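Local coordinates for protein 3-oxosteroid 1-dehydrogenase (Sterolibacterium denitrificans, PDB 7P18) that probably introduces a double bond into ring A of 3-oxosteroids as an FAD-dependent delta1-dehydrogenase, passing the electrons to an acceptor, at residues A[44-56]-A[536-548]. Sequence-based numbering, arbitrary orientation.
Sequences GTSAVSGGAVWIP and YPGAGGTLGPAMT. With FAD (flavin-adenine dinucleotide), chain C.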
# COMPACT_ATOMS: atom_id res chain seq x y z
N GLY A 44 -4.35 -9.55 -5.68
CA GLY A 44 -4.56 -9.16 -4.26
C GLY A 44 -4.49 -7.66 -4.04
O GLY A 44 -4.81 -6.90 -4.97
N THR A 45 -4.07 -7.23 -2.85
CA THR A 45 -3.94 -5.77 -2.52
C THR A 45 -2.95 -5.15 -3.50
O THR A 45 -3.11 -3.97 -3.85
CB THR A 45 -3.49 -5.53 -1.08
OG1 THR A 45 -4.18 -6.41 -0.18
CG2 THR A 45 -3.67 -4.09 -0.69
N SER A 46 -1.96 -5.93 -3.94
CA SER A 46 -0.90 -5.42 -4.84
C SER A 46 -1.57 -4.78 -6.06
O SER A 46 -1.19 -3.67 -6.48
CB SER A 46 0.04 -6.58 -5.19
OG SER A 46 0.64 -7.15 -4.03
N ALA A 47 -2.58 -5.46 -6.60
CA ALA A 47 -3.27 -5.04 -7.85
C ALA A 47 -3.99 -3.70 -7.67
O ALA A 47 -4.11 -2.98 -8.68
CB ALA A 47 -4.21 -6.14 -8.27
N VAL A 48 -4.48 -3.38 -6.47
CA VAL A 48 -5.27 -2.15 -6.20
C VAL A 48 -4.38 -1.06 -5.59
O VAL A 48 -4.90 -0.04 -5.15
CB VAL A 48 -6.52 -2.47 -5.35
CG1 VAL A 48 -7.40 -3.48 -6.06
CG2 VAL A 48 -6.20 -2.93 -3.95
N SER A 49 -3.05 -1.26 -5.61
CA SER A 49 -2.07 -0.38 -4.95
C SER A 49 -1.54 0.65 -5.94
O SER A 49 -1.94 0.60 -7.11
CB SER A 49 -0.94 -1.21 -4.37
OG SER A 49 -0.05 -1.63 -5.38
N GLY A 50 -0.62 1.49 -5.49
CA GLY A 50 0.13 2.41 -6.36
C GLY A 50 1.19 1.72 -7.17
O GLY A 50 1.73 2.36 -8.10
N GLY A 51 1.53 0.47 -6.83
CA GLY A 51 2.53 -0.32 -7.55
C GLY A 51 3.93 0.22 -7.33
O GLY A 51 4.84 -0.27 -8.02
N ALA A 52 4.13 1.15 -6.40
CA ALA A 52 5.44 1.76 -6.14
C ALA A 52 6.31 0.78 -5.35
O ALA A 52 5.77 0.06 -4.49
CB ALA A 52 5.26 3.04 -5.41
N VAL A 53 7.62 0.79 -5.63
CA VAL A 53 8.64 0.00 -4.87
C VAL A 53 9.77 0.96 -4.47
O VAL A 53 10.15 1.84 -5.26
CB VAL A 53 9.16 -1.21 -5.65
CG1 VAL A 53 8.08 -2.24 -5.84
CG2 VAL A 53 9.76 -0.80 -7.00
N TRP A 54 10.24 0.83 -3.22
CA TRP A 54 11.25 1.75 -2.65
C TRP A 54 12.62 1.08 -2.79
O TRP A 54 12.91 0.13 -2.06
CB TRP A 54 10.91 2.09 -1.21
CG TRP A 54 11.83 3.11 -0.62
CD1 TRP A 54 11.81 4.46 -0.84
CD2 TRP A 54 12.88 2.88 0.32
NE1 TRP A 54 12.73 5.07 -0.07
CE2 TRP A 54 13.44 4.12 0.63
CE3 TRP A 54 13.42 1.74 0.93
CZ2 TRP A 54 14.52 4.28 1.51
CZ3 TRP A 54 14.47 1.88 1.81
CH2 TRP A 54 15.02 3.14 2.08
N ILE A 55 13.39 1.54 -3.77
CA ILE A 55 14.63 0.86 -4.22
C ILE A 55 15.78 1.84 -4.07
O ILE A 55 16.14 2.58 -4.98
CB ILE A 55 14.51 0.34 -5.68
CG1 ILE A 55 13.20 -0.38 -5.96
CG2 ILE A 55 15.72 -0.54 -6.00
CD1 ILE A 55 13.05 -1.74 -5.26
N PRO A 56 16.45 1.84 -2.91
CA PRO A 56 17.59 2.72 -2.74
C PRO A 56 18.66 2.32 -3.77
O PRO A 56 18.82 1.16 -4.04
CB PRO A 56 18.04 2.51 -1.30
CG PRO A 56 16.81 1.88 -0.63
CD PRO A 56 16.16 1.03 -1.70
N TYR A 536 8.06 3.11 7.78
CA TYR A 536 7.67 3.08 6.36
C TYR A 536 8.58 4.07 5.65
O TYR A 536 8.43 5.27 5.86
CB TYR A 536 6.21 3.51 6.25
CG TYR A 536 5.49 3.10 5.01
CD1 TYR A 536 5.88 3.49 3.74
CD2 TYR A 536 4.28 2.42 5.14
CE1 TYR A 536 5.16 3.10 2.61
CE2 TYR A 536 3.53 2.06 4.04
CZ TYR A 536 3.99 2.36 2.76
OH TYR A 536 3.21 1.95 1.71
N PRO A 537 9.65 3.59 4.98
CA PRO A 537 10.76 4.47 4.60
C PRO A 537 10.46 5.49 3.50
O PRO A 537 11.07 6.58 3.47
CB PRO A 537 11.82 3.47 4.14
CG PRO A 537 11.04 2.28 3.67
CD PRO A 537 9.93 2.18 4.69
N GLY A 538 9.54 5.13 2.62
CA GLY A 538 9.16 5.89 1.43
C GLY A 538 8.10 5.16 0.66
O GLY A 538 7.82 3.97 0.99
N ALA A 539 7.54 5.80 -0.34
CA ALA A 539 6.54 5.16 -1.22
C ALA A 539 7.14 3.89 -1.82
O ALA A 539 8.27 3.96 -2.38
CB ALA A 539 6.06 6.15 -2.25
N GLY A 540 6.48 2.76 -1.61
CA GLY A 540 7.02 1.43 -1.99
C GLY A 540 7.66 0.67 -0.87
O GLY A 540 8.30 -0.37 -1.17
N GLY A 541 7.45 1.09 0.36
CA GLY A 541 8.02 0.44 1.54
C GLY A 541 7.32 -0.85 1.94
O GLY A 541 7.86 -1.52 2.81
N THR A 542 6.22 -1.28 1.29
CA THR A 542 5.63 -2.64 1.51
C THR A 542 5.91 -3.52 0.28
O THR A 542 6.23 -4.69 0.46
CB THR A 542 4.12 -2.63 1.86
OG1 THR A 542 3.31 -2.69 0.70
CG2 THR A 542 3.74 -1.40 2.62
N LEU A 543 5.71 -3.01 -0.92
CA LEU A 543 5.90 -3.80 -2.14
C LEU A 543 7.38 -4.03 -2.47
O LEU A 543 7.68 -5.10 -3.03
CB LEU A 543 5.16 -3.13 -3.29
CG LEU A 543 3.63 -3.16 -3.21
CD1 LEU A 543 3.07 -2.26 -4.31
CD2 LEU A 543 3.08 -4.57 -3.40
N GLY A 544 8.26 -3.07 -2.24
CA GLY A 544 9.71 -3.28 -2.40
C GLY A 544 10.14 -4.52 -1.63
O GLY A 544 10.71 -5.47 -2.19
N PRO A 545 9.85 -4.57 -0.32
CA PRO A 545 10.17 -5.75 0.48
C PRO A 545 9.50 -7.03 -0.00
O PRO A 545 10.16 -8.07 0.01
CB PRO A 545 9.76 -5.33 1.89
CG PRO A 545 10.03 -3.82 1.88
CD PRO A 545 9.48 -3.42 0.53
N ALA A 546 8.23 -6.97 -0.42
CA ALA A 546 7.49 -8.18 -0.85
C ALA A 546 8.24 -8.78 -2.05
O ALA A 546 8.57 -9.99 -2.03
CB ALA A 546 6.04 -7.86 -1.19
N MET A 547 8.50 -7.97 -3.04
CA MET A 547 9.16 -8.45 -4.27
C MET A 547 10.63 -8.79 -4.02
O MET A 547 11.10 -9.77 -4.62
CB MET A 547 8.94 -7.49 -5.45
CG MET A 547 7.50 -7.68 -6.08
SD MET A 547 7.32 -7.16 -7.73
CE MET A 547 7.88 -5.46 -7.66
N THR A 548 11.34 -8.04 -3.17
CA THR A 548 12.80 -8.25 -2.98
C THR A 548 13.01 -9.57 -2.23
O THR A 548 13.83 -10.37 -2.65
CB THR A 548 13.47 -7.06 -2.29
OG1 THR A 548 13.31 -5.88 -3.09
CG2 THR A 548 14.93 -7.37 -2.01
PA FAD C . -1.54 -9.18 -1.43
O1A FAD C . -1.09 -8.26 -2.51
O2A FAD C . -2.85 -8.76 -0.82
O5B FAD C . -1.63 -10.63 -2.05
C5B FAD C . -2.03 -11.73 -1.19
C4B FAD C . -2.84 -12.69 -2.01
O4B FAD C . -2.96 -13.94 -1.29
C3B FAD C . -4.28 -12.24 -2.33
O3B FAD C . -4.56 -12.36 -3.72
C2B FAD C . -5.14 -13.17 -1.47
O2B FAD C . -6.46 -13.33 -1.97
C1B FAD C . -4.27 -14.42 -1.40
N9A FAD C . -4.57 -15.31 -0.28
C8A FAD C . -5.00 -15.00 0.98
N7A FAD C . -5.27 -16.08 1.71
C5A FAD C . -4.95 -17.15 0.89
C6A FAD C . -5.00 -18.55 1.07
N6A FAD C . -5.47 -19.15 2.17
N1A FAD C . -4.61 -19.32 0.04
C2A FAD C . -4.18 -18.73 -1.08
N3A FAD C . -4.16 -17.43 -1.40
C4A FAD C . -4.53 -16.69 -0.34
N1 FAD C . 2.41 -0.46 -0.84
C2 FAD C . 3.54 -0.07 -1.48
O2 FAD C . 4.66 -0.46 -1.10
N3 FAD C . 3.49 0.73 -2.55
C4 FAD C . 2.35 1.41 -2.91
O4 FAD C . 2.35 2.04 -3.97
C4X FAD C . 1.14 1.06 -2.25
N5 FAD C . 0.01 1.67 -2.59
C5X FAD C . -1.15 1.25 -1.99
C6 FAD C . -2.38 1.81 -2.40
C7 FAD C . -3.59 1.33 -1.92
C7M FAD C . -4.90 1.92 -2.40
C8 FAD C . -3.59 0.22 -1.06
C8M FAD C . -4.90 -0.34 -0.54
C9 FAD C . -2.40 -0.28 -0.58
C9A FAD C . -1.15 0.17 -1.07
N10 FAD C . 0.08 -0.33 -0.62
C10 FAD C . 1.26 0.07 -1.22
C1' FAD C . 0.13 -1.48 0.29
C2' FAD C . 0.30 -2.78 -0.53
O2' FAD C . -0.70 -2.92 -1.54
C3' FAD C . 0.31 -4.04 0.35
O3' FAD C . 1.02 -3.83 1.57
C4' FAD C . 0.85 -5.23 -0.42
O4' FAD C . 0.11 -5.35 -1.62
C5' FAD C . 0.82 -6.53 0.35
O5' FAD C . 1.27 -7.55 -0.56
P FAD C . 1.12 -9.08 -0.19
O1P FAD C . 1.66 -9.76 -1.37
O2P FAD C . 1.59 -9.39 1.17
O3P FAD C . -0.50 -9.31 -0.20
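Trp54 turns one face of its indole to the Pro537 ring. Pro537 CB stands 3.6 Å from the centroid of the six-membered ring of Trp54, only 4° off the ring normal, a CH-pi contact over the face. Pro56 CG lies over the rim of the opposite face. CG of Trp54 is anti to the backbone N (chi1 -175°), which swings the indole out over Pro537 and Gly538. Ala539 O comes in at the ring edge, and NE1 is hydrogen-bonded to Asp117 OD1. With an alanine here, Pro537 would probably lose the ring it packs on and Asp117 its indole donor. Trp54 N donates to Gly540 O at 3.1 Å. That oxygen also accepts from Gly544 N, from the opposite face of its carbonyl plane. Gly540 sits in a type II turn from Gly538 to Gly541, and a CB on it would clash with Val53 C and Trp54 N.

In this FAD-dependent oxidoreductase 2 family enzyme, both segments bind the pyrimidine edge of the flavin. Ala52 N and O pair with FAD O4 and N3, while Thr542 N and Leu543 N both donate to FAD O2, the latter at 2.8 Å. The start of helix 543-559 thus points at O2, which may help stabilise negative charge on the reduced flavin. Gly540 N and Tyr536 OH hydrogen-bond O1 of the bound androsta-1,4-diene-3,17-dione. Leu543 spreads its branches along the cofactor: CD1 touches Ser49 OG at 3.4 Å, and CD2 reaches Ser46 OG at 3.6 Å. Met547 crosses Val53 at about a right angle, its CE 3.7 Å from Val53 CG1.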